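Local atomic coordinates of aspartate carbamoyltransferase (PDB entry 7K46), a protein that probably catalyses transfer of the carbamoyl group from carbamoyl phosphate to L-aspartate, an early step of pyrimidine biosynthesis, and assembles as a trimer. Residues 13-18 with 130-135; 55-60 with 110-115; 70-75 with 313-318; 95-100 with 120-125. All coordinates share one frame; numbering follows the deposited sequence.

Contact 1: residues 13-18 with 130-135; sequences QSVASA and PIMNAG
Four hydrogen bonds join S14, V15 and A16 to I131 and N133, two of them using side chains. At one end the hydroxyl of S14 takes the place of a backbone carbonyl: S14 OG accepts from I131 N at 2.8 Å, in a nearly straight bond (N-H...O 173°). Its chi1 of -69° puts OG beside its own backbone N, where it meets I131 N; serine suits the place because its hydroxyl sits one bond from CB. Next, V15 N donates to I131 O at 2.9 Å and N133 N returns a bond to V15 O, the pair that makes V15 and M132 a single beta bridge. N133 closes the far end. Its ND2 gives A16 O a bond of 2.9 Å lying in the amide plane, while OD1 accepts from G135 N at 2.9 Å, an Asx turn. One asparagine thus holds the incoming loop and shapes the chain after the strand. G135 suits that turn, since its backbone angles would jam a side chain against the preceding carbonyl. The one close apolar side-chain pair is V15 CG2 with M132 SD, 3.8 Å apart; P130 CB and M132 CE approach Q13 O, and M132 CE comes within 3.7 Å of V15 N. L110 and L112 bond the other edge of strand 131-133, helix 309-326 covers V15 and M132 through I321, and helix 117-126 packs on I131 and N133.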
loop_
_atom_site.group_PDB
_atom_site.type_symbol
_atom_site.label_atom_id
_atom_site.label_comp_id
_atom_site.label_asym_id
_atom_site.label_seq_id
_atom_site.Cartn_x
_atom_site.Cartn_y
_atom_site.Cartn_z
ATOM N N GLN A 13 21.957 -13.066 2.065
ATOM C CA GLN A 13 21.617 -14.265 1.313
ATOM C C GLN A 13 20.137 -14.309 0.958
ATOM O O GLN A 13 19.272 -14.051 1.805
ATOM C CB GLN A 13 21.968 -15.525 2.108
ATOM C CG GLN A 13 23.459 -15.738 2.245
ATOM C CD GLN A 13 24.147 -15.780 0.899
ATOM O OE1 GLN A 13 23.838 -16.627 0.062
ATOM N NE2 GLN A 13 25.077 -14.861 0.676
ATOM N N SER A 14 19.850 -14.657 -0.297
ATOM C CA SER A 14 18.484 -15.003 -0.672
ATOM C C SER A 14 18.053 -16.262 0.071
ATOM O O SER A 14 18.866 -17.137 0.377
ATOM C CB SER A 14 18.378 -15.235 -2.186
ATOM O OG SER A 14 18.554 -14.036 -2.926
ATOM N N VAL A 15 16.763 -16.344 0.371
ATOM C CA VAL A 15 16.186 -17.480 1.083
ATOM C C VAL A 15 15.232 -18.158 0.108
ATOM O O VAL A 15 14.082 -17.728 -0.073
ATOM C CB VAL A 15 15.489 -17.051 2.378
ATOM C CG1 VAL A 15 14.804 -18.251 3.034
ATOM C CG2 VAL A 15 16.517 -16.436 3.336
ATOM N N ALA A 16 15.729 -19.199 -0.557
ATOM C CA ALA A 16 14.985 -19.879 -1.608
ATOM C C ALA A 16 14.316 -21.157 -1.138
ATOM O O ALA A 16 13.228 -21.490 -1.627
ATOM C CB ALA A 16 15.906 -20.216 -2.785
ATOM N N SER A 17 14.944 -21.878 -0.212
ATOM C CA SER A 17 14.447 -23.167 0.244
ATOM C C SER A 17 14.873 -23.373 1.691
ATOM O O SER A 17 15.980 -22.991 2.074
ATOM C CB SER A 17 14.982 -24.315 -0.623
ATOM O OG SER A 17 14.749 -25.576 -0.011
ATOM N N ALA A 18 14.000 -23.990 2.482
ATOM C CA ALA A 18 14.376 -24.306 3.854
ATOM C C ALA A 18 15.502 -25.334 3.899
ATOM O O ALA A 18 16.214 -25.424 4.908
ATOM C CB ALA A 18 13.156 -24.807 4.627
ATOM N N PRO A 130 18.966 -9.599 -1.863
ATOM C CA PRO A 130 18.378 -10.891 -1.488
ATOM C C PRO A 130 16.904 -10.975 -1.858
ATOM O O PRO A 130 16.150 -10.004 -1.725
ATOM C CB PRO A 130 18.578 -10.939 0.032
ATOM C CG PRO A 130 19.820 -10.095 0.255
ATOM C CD PRO A 130 19.657 -8.962 -0.724
ATOM N N ILE A 131 16.502 -12.159 -2.317
ATOM C CA ILE A 131 15.107 -12.485 -2.600
ATOM C C ILE A 131 14.632 -13.483 -1.554
ATOM O O ILE A 131 15.280 -14.514 -1.334
ATOM C CB ILE A 131 14.931 -13.075 -4.008
ATOM C CG1 ILE A 131 15.342 -12.071 -5.084
ATOM C CG2 ILE A 131 13.470 -13.532 -4.228
ATOM C CD1 ILE A 131 15.379 -12.690 -6.469
ATOM N N MET A 132 13.500 -13.182 -0.923
ATOM C CA MET A 132 12.816 -14.119 -0.041
ATOM C C MET A 132 11.746 -14.840 -0.856
ATOM O O MET A 132 10.818 -14.206 -1.378
ATOM C CB MET A 132 12.167 -13.393 1.142
ATOM C CG MET A 132 13.066 -12.457 1.943
ATOM S SD MET A 132 14.385 -13.284 2.853
ATOM C CE MET A 132 15.766 -13.003 1.749
ATOM N N ASN A 133 11.868 -16.153 -0.978
ATOM C CA ASN A 133 10.853 -16.924 -1.686
ATOM C C ASN A 133 9.624 -17.074 -0.782
ATOM O O ASN A 133 9.687 -17.712 0.271
ATOM C CB ASN A 133 11.428 -18.276 -2.104
ATOM C CG ASN A 133 10.368 -19.217 -2.635
ATOM O OD1 ASN A 133 9.288 -18.784 -3.050
ATOM N ND2 ASN A 133 10.674 -20.514 -2.635
ATOM N N ALA A 134 8.502 -16.486 -1.192
ATOM C CA ALA A 134 7.271 -16.509 -0.411
ATOM C C ALA A 134 6.357 -17.688 -0.758
ATOM O O ALA A 134 5.206 -17.720 -0.304
ATOM C CB ALA A 134 6.516 -15.188 -0.596
ATOM N N GLY A 135 6.837 -18.654 -1.539
ATOM C CA GLY A 135 6.055 -19.843 -1.840
ATOM C C GLY A 135 5.902 -20.059 -3.332
ATOM O O GLY A 135 5.685 -19.092 -4.068
#

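Contact 2: residues 55-60 with 110-115; sequences TPLFFE and LVLRHA
V111 and F58 meet on one face of the sheet, V111 CG1 lying 3.7 Å from F58 CE1 near the plane of the ring. The same ring is covered on one face by R113, whose CB sits over the ring centre, 3.5 Å from the centroid, in a CH-pi contact. With chi1 at 175°, R113 CG lies anti to its backbone N, 3.7 Å from F58 CD2 and 3.5 Å from E60 CG. The ring and guanidinium planes are 19° apart. On the opposite side of the sheet from F58 and V111, L57 and L112 lie side by side, pointing the same way, with CD2 and CD1 4.2 Å apart; leucine suits burial there under helices 96-104 and 117-126. F59, just past the strand, touches L112 CD1 with its edge, while H114 CD2 lies over one face toward the rim, 3.5 Å from F59 CG; the two ring planes are inclined at 52°. Between the strands V111 N, L57 N, R113 N and F59 N donate in turn to T55 O, V111 O, L57 O and R113 O, the shortest being L57 N to V111 O at 2.7 Å. At the polar end E60 OE2 and R113 NE form a salt bridge of 2.7 Å, reached on the anti side of the carboxylate; R113 NH1 also bonds A134 O. L66 of helix 63-74 packs on F58. Parallel strands with helices on both faces make an alpha/beta sandwich, here the carbamoyl phosphate-binding domain.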
loop_
_atom_site.group_PDB
_atom_site.type_symbol
_atom_site.label_atom_id
_atom_site.label_comp_id
_atom_site.label_asym_id
_atom_site.label_seq_id
_atom_site.Cartn_x
_atom_site.Cartn_y
_atom_site.Cartn_z
ATOM N N THR A 55 10.473 -4.642 -1.249
ATOM C CA THR A 55 9.406 -4.665 -2.253
ATOM C C THR A 55 8.878 -6.084 -2.406
ATOM O O THR A 55 9.626 -6.978 -2.850
ATOM C CB THR A 55 9.860 -4.147 -3.625
ATOM O OG1 THR A 55 10.325 -2.801 -3.510
ATOM C CG2 THR A 55 8.676 -4.168 -4.593
ATOM N N PRO A 56 7.608 -6.335 -2.104
ATOM C CA PRO A 56 6.996 -7.614 -2.477
ATOM C C PRO A 56 6.514 -7.583 -3.916
ATOM O O PRO A 56 5.990 -6.573 -4.400
ATOM C CB PRO A 56 5.809 -7.741 -1.504
ATOM C CG PRO A 56 5.922 -6.531 -0.558
ATOM C CD PRO A 56 6.686 -5.499 -1.323
ATOM N N LEU A 57 6.701 -8.709 -4.600
ATOM C CA LEU A 57 6.264 -8.877 -5.984
ATOM C C LEU A 57 5.454 -10.168 -6.006
ATOM O O LEU A 57 6.024 -11.262 -6.051
ATOM C CB LEU A 57 7.453 -8.922 -6.946
ATOM C CG LEU A 57 7.125 -8.808 -8.437
ATOM C CD1 LEU A 57 6.601 -7.402 -8.772
ATOM C CD2 LEU A 57 8.344 -9.163 -9.284
ATOM N N PHE A 58 4.128 -10.041 -5.942
ATOM C CA PHE A 58 3.241 -11.185 -5.748
ATOM C C PHE A 58 2.409 -11.375 -7.010
ATOM O O PHE A 58 1.539 -10.554 -7.327
ATOM C CB PHE A 58 2.359 -10.993 -4.512
ATOM C CG PHE A 58 2.998 -11.455 -3.227
ATOM C CD1 PHE A 58 4.264 -11.014 -2.859
ATOM C CD2 PHE A 58 2.320 -12.320 -2.372
ATOM C CE1 PHE A 58 4.855 -11.440 -1.669
ATOM C CE2 PHE A 58 2.903 -12.755 -1.183
ATOM C CZ PHE A 58 4.167 -12.311 -0.826
ATOM N N PHE A 59 2.704 -12.443 -7.748
ATOM C CA PHE A 59 1.969 -12.768 -8.962
ATOM C C PHE A 59 0.720 -13.588 -8.684
ATOM O O PHE A 59 -0.118 -13.748 -9.579
ATOM C CB PHE A 59 2.875 -13.519 -9.944
ATOM C CG PHE A 59 3.933 -12.652 -10.570
ATOM C CD1 PHE A 59 5.111 -12.378 -9.893
ATOM C CD2 PHE A 59 3.747 -12.108 -11.833
ATOM C CE1 PHE A 59 6.086 -11.576 -10.459
ATOM C CE2 PHE A 59 4.726 -11.307 -12.406
ATOM C CZ PHE A 59 5.897 -11.044 -11.713
ATOM N N GLU A 60 0.589 -14.122 -7.481
ATOM C CA GLU A 60 -0.642 -14.743 -7.028
ATOM C C GLU A 60 -0.994 -14.150 -5.671
ATOM O O GLU A 60 -0.116 -13.736 -4.913
ATOM C CB GLU A 60 -0.505 -16.272 -6.942
ATOM C CG GLU A 60 0.744 -16.752 -6.224
ATOM C CD GLU A 60 0.801 -18.263 -6.109
ATOM O OE1 GLU A 60 0.025 -18.926 -6.835
ATOM O OE2 GLU A 60 1.614 -18.783 -5.297
ATOM N N LEU A 110 13.861 -8.191 -1.701
ATOM C CA LEU A 110 12.690 -8.500 -2.506
ATOM C C LEU A 110 11.982 -9.709 -1.909
ATOM O O LEU A 110 12.619 -10.576 -1.306
ATOM C CB LEU A 110 13.081 -8.796 -3.964
ATOM C CG LEU A 110 14.064 -7.856 -4.673
ATOM C CD1 LEU A 110 14.146 -8.219 -6.164
ATOM C CD2 LEU A 110 13.623 -6.421 -4.512
ATOM N N VAL A 111 10.654 -9.755 -2.059
ATOM C CA VAL A 111 9.855 -10.915 -1.650
ATOM C C VAL A 111 9.065 -11.365 -2.871
ATOM O O VAL A 111 8.182 -10.635 -3.339
ATOM C CB VAL A 111 8.913 -10.601 -0.474
ATOM C CG1 VAL A 111 8.150 -11.871 -0.041
ATOM C CG2 VAL A 111 9.682 -9.997 0.716
ATOM N N LEU A 112 9.363 -12.565 -3.382
ATOM C CA LEU A 112 8.763 -13.061 -4.619
ATOM C C LEU A 112 7.767 -14.183 -4.336
ATOM O O LEU A 112 8.108 -15.190 -3.696
ATOM C CB LEU A 112 9.830 -13.567 -5.598
ATOM C CG LEU A 112 9.246 -14.137 -6.901
ATOM C CD1 LEU A 112 8.632 -13.013 -7.759
ATOM C CD2 LEU A 112 10.290 -14.923 -7.693
ATOM N N ARG A 113 6.549 -14.019 -4.843
ATOM C CA ARG A 113 5.525 -15.060 -4.823
ATOM C C ARG A 113 5.072 -15.310 -6.259
ATOM O O ARG A 113 4.417 -14.457 -6.874
ATOM C CB ARG A 113 4.356 -14.646 -3.933
ATOM C CG ARG A 113 3.191 -15.604 -3.955
ATOM C CD ARG A 113 3.377 -16.718 -2.951
ATOM N NE ARG A 113 2.217 -17.601 -2.912
ATOM C CZ ARG A 113 1.777 -18.215 -1.819
ATOM N NH1 ARG A 113 2.379 -18.061 -0.647
ATOM N NH2 ARG A 113 0.698 -18.997 -1.903
ATOM N N HIS A 114 5.434 -16.472 -6.791
ATOM C CA HIS A 114 5.109 -16.861 -8.157
ATOM C C HIS A 114 4.888 -18.364 -8.152
ATOM O O HIS A 114 5.615 -19.089 -7.471
ATOM C CB HIS A 114 6.247 -16.488 -9.116
ATOM C CG HIS A 114 5.859 -16.484 -10.564
ATOM N ND1 HIS A 114 5.524 -17.633 -11.251
ATOM C CD2 HIS A 114 5.790 -15.473 -11.464
ATOM C CE1 HIS A 114 5.246 -17.325 -12.507
ATOM N NE2 HIS A 114 5.397 -16.021 -12.661
ATOM N N ALA A 115 3.883 -18.833 -8.897
ATOM C CA ALA A 115 3.590 -20.265 -8.883
ATOM C C ALA A 115 4.708 -21.096 -9.511
ATOM O O ALA A 115 4.880 -22.268 -9.152
ATOM C CB ALA A 115 2.265 -20.549 -9.595
#

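Contact 3: residues 70-75 with 313-318; sequences CAAMMR and YGLFMR
L315 reaches across to A71, A72 and R75 with its two methyl branches. CD1 lies 3.5 Å from A72 N and 3.9 Å from A71 CB, pressed against the backbone of helix 70-74. CD2 takes the other direction and meets the R75 chain at CD, 4.0 Å away, the two side chains crossing at about a right angle. Beside this, A72 CB touches R318 CB at 3.9 Å, so the second arginine contributes the foot of its side chain. Alanine fits both places on the first helix: small methyl groups are consistent with the 8.6 Å between the segment axes, which cross at -53°, and L315 fills the interface.

L315 CG stands anti to its backbone N (chi1 169°), which places CG toward the other helix; chi2 (70°) then sets CD1 on the A72 backbone. Its CD2 also lies 4.1 Å above the ring plane of F316, toward the rim. The arginine heads are fixed by partners beyond the contact. R75 NH2 bonds Y106 O and forms a salt bridge with D108, both of the second subunit, and R318 NH2 bonds T143 OG1 of the same chain. Y106 of the second subunit also packs on A71 and L315, bringing a neighbouring subunit to the margin of the interface.

No hydrogen bond spans the two segments, which belong to the carbamoyl phosphate-binding and aspartate-binding sequence families. The cohesion between them is therefore apolar, with the arginine head groups paired with polar partners outside the two segments, one at a subunit boundary of the trimer and one within the chain.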
loop_
_atom_site.group_PDB
_atom_site.type_symbol
_atom_site.label_atom_id
_atom_site.label_comp_id
_atom_site.label_asym_id
_atom_site.label_seq_id
_atom_site.Cartn_x
_atom_site.Cartn_y
_atom_site.Cartn_z
ATOM N N CYS A 70 5.268 -7.984 5.274
ATOM C CA CYS A 70 5.225 -6.528 5.411
ATOM C C CYS A 70 5.240 -6.106 6.871
ATOM O O CYS A 70 5.955 -5.169 7.244
ATOM C CB CYS A 70 3.988 -5.965 4.715
ATOM S SG CYS A 70 4.087 -6.210 2.923
ATOM N N ALA A 71 4.450 -6.779 7.710
ATOM C CA ALA A 71 4.429 -6.431 9.128
ATOM C C ALA A 71 5.777 -6.709 9.783
ATOM O O ALA A 71 6.246 -5.921 10.616
ATOM C CB ALA A 71 3.321 -7.203 9.839
ATOM N N ALA A 72 6.402 -7.835 9.430
ATOM C CA ALA A 72 7.735 -8.152 9.945
ATOM C C ALA A 72 8.730 -7.052 9.603
ATOM O O ALA A 72 9.504 -6.608 10.462
ATOM C CB ALA A 72 8.216 -9.494 9.385
ATOM N N MET A 73 8.724 -6.605 8.341
ATOM C CA MET A 73 9.630 -5.537 7.930
ATOM C C MET A 73 9.377 -4.258 8.732
ATOM O O MET A 73 10.318 -3.623 9.223
ATOM C CB MET A 73 9.469 -5.286 6.425
ATOM C CG MET A 73 10.482 -4.297 5.835
ATOM S SD MET A 73 12.137 -5.026 5.834
ATOM C CE MET A 73 13.073 -3.712 5.018
ATOM N N MET A 74 8.111 -3.874 8.900
ATOM C CA MET A 74 7.827 -2.611 9.582
ATOM C C MET A 74 8.121 -2.681 11.081
ATOM O O MET A 74 8.511 -1.670 11.679
ATOM C CB MET A 74 6.371 -2.199 9.328
ATOM C CG MET A 74 6.107 -1.940 7.842
ATOM S SD MET A 74 4.378 -1.500 7.533
ATOM C CE MET A 74 4.351 -1.502 5.728
ATOM N N ARG A 75 7.943 -3.844 11.703
ATOM C CA ARG A 75 8.265 -3.995 13.117
ATOM C C ARG A 75 9.768 -4.096 13.371
ATOM O O ARG A 75 10.182 -4.172 14.531
ATOM C CB ARG A 75 7.544 -5.220 13.685
ATOM C CG ARG A 75 6.021 -5.044 13.790
ATOM C CD ARG A 75 5.410 -6.230 14.519
ATOM N NE ARG A 75 3.977 -6.073 14.729
ATOM C CZ ARG A 75 3.437 -5.422 15.748
ATOM N NH1 ARG A 75 4.188 -4.796 16.649
ATOM N NH2 ARG A 75 2.110 -5.383 15.861
ATOM N N TYR A 313 3.670 -16.846 15.288
ATOM C CA TYR A 313 5.019 -17.372 15.130
ATOM C C TYR A 313 5.567 -17.069 13.741
ATOM O O TYR A 313 6.763 -16.802 13.598
ATOM C CB TYR A 313 5.049 -18.876 15.413
ATOM C CG TYR A 313 4.768 -19.206 16.858
ATOM C CD1 TYR A 313 5.592 -18.732 17.870
ATOM C CD2 TYR A 313 3.678 -20.001 17.209
ATOM C CE1 TYR A 313 5.334 -19.026 19.209
ATOM C CE2 TYR A 313 3.413 -20.308 18.541
ATOM C CZ TYR A 313 4.243 -19.813 19.535
ATOM O OH TYR A 313 3.973 -20.125 20.852
ATOM N N GLY A 314 4.707 -17.068 12.715
ATOM C CA GLY A 314 5.161 -16.677 11.387
ATOM C C GLY A 314 5.690 -15.251 11.336
ATOM O O GLY A 314 6.710 -14.980 10.696
ATOM N N LEU A 315 5.009 -14.323 12.017
ATOM C CA LEU A 315 5.512 -12.953 12.098
ATOM C C LEU A 315 6.928 -12.918 12.674
ATOM O O LEU A 315 7.829 -12.291 12.109
ATOM C CB LEU A 315 4.569 -12.093 12.949
ATOM C CG LEU A 315 5.106 -10.702 13.328
ATOM C CD1 LEU A 315 5.179 -9.775 12.107
ATOM C CD2 LEU A 315 4.240 -10.069 14.426
ATOM N N PHE A 316 7.151 -13.594 13.798
ATOM C CA PHE A 316 8.452 -13.464 14.444
ATOM C C PHE A 316 9.549 -14.252 13.728
ATOM O O PHE A 316 10.714 -13.816 13.708
ATOM C CB PHE A 316 8.316 -13.845 15.917
ATOM C CG PHE A 316 7.490 -12.851 16.692
ATOM C CD1 PHE A 316 7.910 -11.535 16.799
ATOM C CD2 PHE A 316 6.279 -13.216 17.263
ATOM C CE1 PHE A 316 7.148 -10.598 17.481
ATOM C CE2 PHE A 316 5.516 -12.292 17.944
ATOM C CZ PHE A 316 5.955 -10.973 18.051
ATOM N N MET A 317 9.211 -15.374 13.094
ATOM C CA MET A 317 10.209 -16.055 12.271
ATOM C C MET A 317 10.627 -15.181 11.096
ATOM O O MET A 317 11.813 -15.104 10.753
ATOM C CB MET A 317 9.664 -17.402 11.782
ATOM C CG MET A 317 10.609 -18.158 10.810
ATOM S SD MET A 317 12.264 -18.478 11.477
ATOM C CE MET A 317 11.954 -19.692 12.784
ATOM N N ARG A 318 9.670 -14.498 10.473
ATOM C CA ARG A 318 10.033 -13.655 9.342
ATOM C C ARG A 318 10.833 -12.434 9.785
ATOM O O ARG A 318 11.727 -11.991 9.059
ATOM C CB ARG A 318 8.775 -13.261 8.573
ATOM C CG ARG A 318 8.202 -14.450 7.801
ATOM C CD ARG A 318 6.866 -14.132 7.122
ATOM N NE ARG A 318 6.436 -15.299 6.357
ATOM C CZ ARG A 318 5.372 -16.043 6.631
ATOM N NH1 ARG A 318 4.530 -15.716 7.600
ATOM N NH2 ARG A 318 5.147 -17.143 5.913
#

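Contact 4: residues 95-100 with 120-125; sequences TLQDTI and LEQAMS. With EDO (1,2-ethanediol), chain B.
Q97 and Q122 lay their amide groups nearly parallel, the planes only 15° apart, yet the two exchange no hydrogen bond. Instead Q97 NE2 meets the stem of Q122, 3.6 Å from its CB, the chains crossing obliquely: the bend of Q97 at chi2 (90°) brings CD, and with it the amide, to Q122, whose own chain runs out extended. L96 meets that extended chain at about a right angle, its CD2 3.7 Å from Q122 OE1. The same oxygen accepts a hydrogen bond of 3.0 Å from O2 of an ethanediol molecule, probably left by the crystallisation liquor. Glutamine suits this margin: its methylenes pack while its amide stays available to polar groups. The two helices, 8.7 Å apart at these segments and crossing at -47°, lie on one face of the alpha/beta sheet of the carbamoyl phosphate-binding domain, one preceding and one following strand 109-113. Deeper in, I100 directs CG1 onto A123 CB at 3.7 Å, with CD1 close behind; the small alanine lets the branched residue settle against the helix, and L57 lies under I100 on the sheet side. S125 OG donates to Q122 O at 2.7 Å, within its own helix, and accepts from a water that receives a weak bond from Q97 NE2. At the start of the first helix T95 OG1 caps D98 N at 3.0 Å, and the D98 carboxylate forms a salt bridge with R291 of the third subunit.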
loop_
_atom_site.group_PDB
_atom_site.type_symbol
_atom_site.label_atom_id
_atom_site.label_comp_id
_atom_site.label_asym_id
_atom_site.label_seq_id
_atom_site.Cartn_x
_atom_site.Cartn_y
_atom_site.Cartn_z
ATOM N N THR A 95 9.743 -8.534 -19.381
ATOM C CA THR A 95 10.246 -9.764 -18.776
ATOM C C THR A 95 10.268 -9.659 -17.255
ATOM O O THR A 95 10.387 -8.570 -16.678
ATOM C CB THR A 95 11.656 -10.075 -19.278
ATOM O OG1 THR A 95 12.543 -9.030 -18.861
ATOM C CG2 THR A 95 11.669 -10.191 -20.788
ATOM N N LEU A 96 10.143 -10.814 -16.592
ATOM C CA LEU A 96 10.284 -10.840 -15.138
ATOM C C LEU A 96 11.655 -10.330 -14.719
ATOM O O LEU A 96 11.783 -9.623 -13.711
ATOM C CB LEU A 96 10.058 -12.260 -14.610
ATOM C CG LEU A 96 10.396 -12.486 -13.125
ATOM C CD1 LEU A 96 9.513 -11.639 -12.227
ATOM C CD2 LEU A 96 10.289 -13.962 -12.761
ATOM N N GLN A 97 12.690 -10.661 -15.501
ATOM C CA GLN A 97 14.035 -10.177 -15.209
ATOM C C GLN A 97 14.078 -8.656 -15.161
ATOM O O GLN A 97 14.654 -8.075 -14.235
ATOM C CB GLN A 97 15.027 -10.705 -16.250
ATOM C CG GLN A 97 15.312 -12.210 -16.146
ATOM C CD GLN A 97 14.357 -13.063 -16.976
ATOM O OE1 GLN A 97 13.226 -12.657 -17.277
ATOM N NE2 GLN A 97 14.812 -14.258 -17.348
ATOM N N ASP A 98 13.480 -7.990 -16.157
ATOM C CA ASP A 98 13.497 -6.528 -16.154
ATOM C C ASP A 98 12.736 -5.967 -14.966
ATOM O O ASP A 98 13.112 -4.921 -14.420
ATOM C CB ASP A 98 12.914 -5.974 -17.456
ATOM C CG ASP A 98 13.900 -6.042 -18.610
ATOM O OD1 ASP A 98 15.059 -6.471 -18.385
ATOM O OD2 ASP A 98 13.515 -5.674 -19.741
ATOM N N THR A 99 11.662 -6.642 -14.548
ATOM C CA THR A 99 10.931 -6.184 -13.372
ATOM C C THR A 99 11.792 -6.288 -12.120
ATOM O O THR A 99 11.806 -5.367 -11.292
ATOM C CB THR A 99 9.639 -6.981 -13.214
ATOM O OG1 THR A 99 8.816 -6.768 -14.370
ATOM C CG2 THR A 99 8.885 -6.528 -11.959
ATOM N N ILE A 100 12.512 -7.407 -11.967
ATOM C CA ILE A 100 13.420 -7.573 -10.832
ATOM C C ILE A 100 14.467 -6.462 -10.816
ATOM O O ILE A 100 14.746 -5.866 -9.768
ATOM C CB ILE A 100 14.072 -8.970 -10.873
ATOM C CG1 ILE A 100 13.005 -10.060 -10.677
ATOM C CG2 ILE A 100 15.207 -9.092 -9.833
ATOM C CD1 ILE A 100 12.295 -10.009 -9.314
ATOM N N LEU A 120 11.506 -18.026 -9.815
ATOM C CA LEU A 120 12.522 -17.750 -8.805
ATOM C C LEU A 120 13.921 -17.870 -9.403
ATOM O O LEU A 120 14.808 -17.069 -9.073
ATOM C CB LEU A 120 12.352 -18.692 -7.612
ATOM C CG LEU A 120 13.278 -18.486 -6.414
ATOM C CD1 LEU A 120 13.142 -17.074 -5.826
ATOM C CD2 LEU A 120 12.986 -19.539 -5.344
ATOM N N GLU A 121 14.133 -18.878 -10.264
ATOM C CA GLU A 121 15.402 -19.029 -10.982
ATOM C C GLU A 121 15.733 -17.762 -11.757
ATOM O O GLU A 121 16.821 -17.185 -11.626
ATOM C CB GLU A 121 15.336 -20.206 -11.968
ATOM C CG GLU A 121 14.926 -21.570 -11.438
ATOM C CD GLU A 121 14.626 -22.559 -12.572
ATOM O OE1 GLU A 121 14.948 -22.248 -13.742
ATOM O OE2 GLU A 121 14.059 -23.637 -12.300
ATOM N N GLN A 122 14.788 -17.331 -12.594
ATOM C CA GLN A 122 14.991 -16.154 -13.429
ATOM C C GLN A 122 15.268 -14.919 -12.590
ATOM O O GLN A 122 16.126 -14.098 -12.943
ATOM C CB GLN A 122 13.763 -15.939 -14.304
ATOM C CG GLN A 122 13.537 -17.043 -15.315
ATOM C CD GLN A 122 12.159 -16.972 -15.928
ATOM O OE1 GLN A 122 11.351 -16.117 -15.561
ATOM N NE2 GLN A 122 11.876 -17.874 -16.860
ATOM N N ALA A 123 14.539 -14.761 -11.482
ATOM C CA ALA A 123 14.735 -13.598 -10.624
ATOM C C ALA A 123 16.128 -13.606 -10.009
ATOM O O ALA A 123 16.845 -12.596 -10.040
ATOM C CB ALA A 123 13.657 -13.560 -9.537
ATOM N N MET A 124 16.539 -14.746 -9.450
ATOM C CA MET A 124 17.868 -14.814 -8.855
ATOM C C MET A 124 18.976 -14.712 -9.896
ATOM O O MET A 124 20.103 -14.355 -9.540
ATOM C CB MET A 124 18.001 -16.096 -8.030
ATOM C CG MET A 124 17.127 -16.041 -6.762
ATOM S SD MET A 124 17.469 -17.371 -5.595
ATOM C CE MET A 124 17.345 -18.798 -6.675
ATOM N N SER A 125 18.681 -14.986 -11.170
ATOM C CA SER A 125 19.707 -14.880 -12.204
ATOM C C SER A 125 20.153 -13.439 -12.438
ATOM O O SER A 125 21.236 -13.225 -12.995
ATOM C CB SER A 125 19.210 -15.493 -13.521
ATOM O OG SER A 125 18.428 -14.579 -14.287
HETATM C C1 EDO B . 7.641 -18.410 -15.958
HETATM O O1 EDO B . 6.274 -17.974 -15.995
HETATM C C2 EDO B . 8.475 -17.413 -15.161
HETATM O O2 EDO B . 8.351 -16.092 -15.713
HETATM O O HOH W 1 18.113 -14.234 -17.047
#

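Contacts 1 and 2 share one parallel sheet: strand 131-133 of contact 1 is probably hydrogen-bonded to strand 109-113 of contact 2, through M132 N to L110 O and A134 N to L112 O. Contact 4 pairs two helices beside that sheet, touching contact 1 where A123 meets I131 and contact 2 where L96 meets F59. Contacts 1 and 3 are buried; contacts 2 and 4 are only partly so, with contact 4 the farthest from the chain's centre. Contact 2 is built mainly on backbone bonds, contact 1 half on side chains, whereas neither helix pair has a direct hydrogen bond across it: contact 3 is apolar, contact 4 mixes apolar packing with amides and water. Contact 3 alone joins the carbamoyl phosphate-binding and aspartate-binding regions.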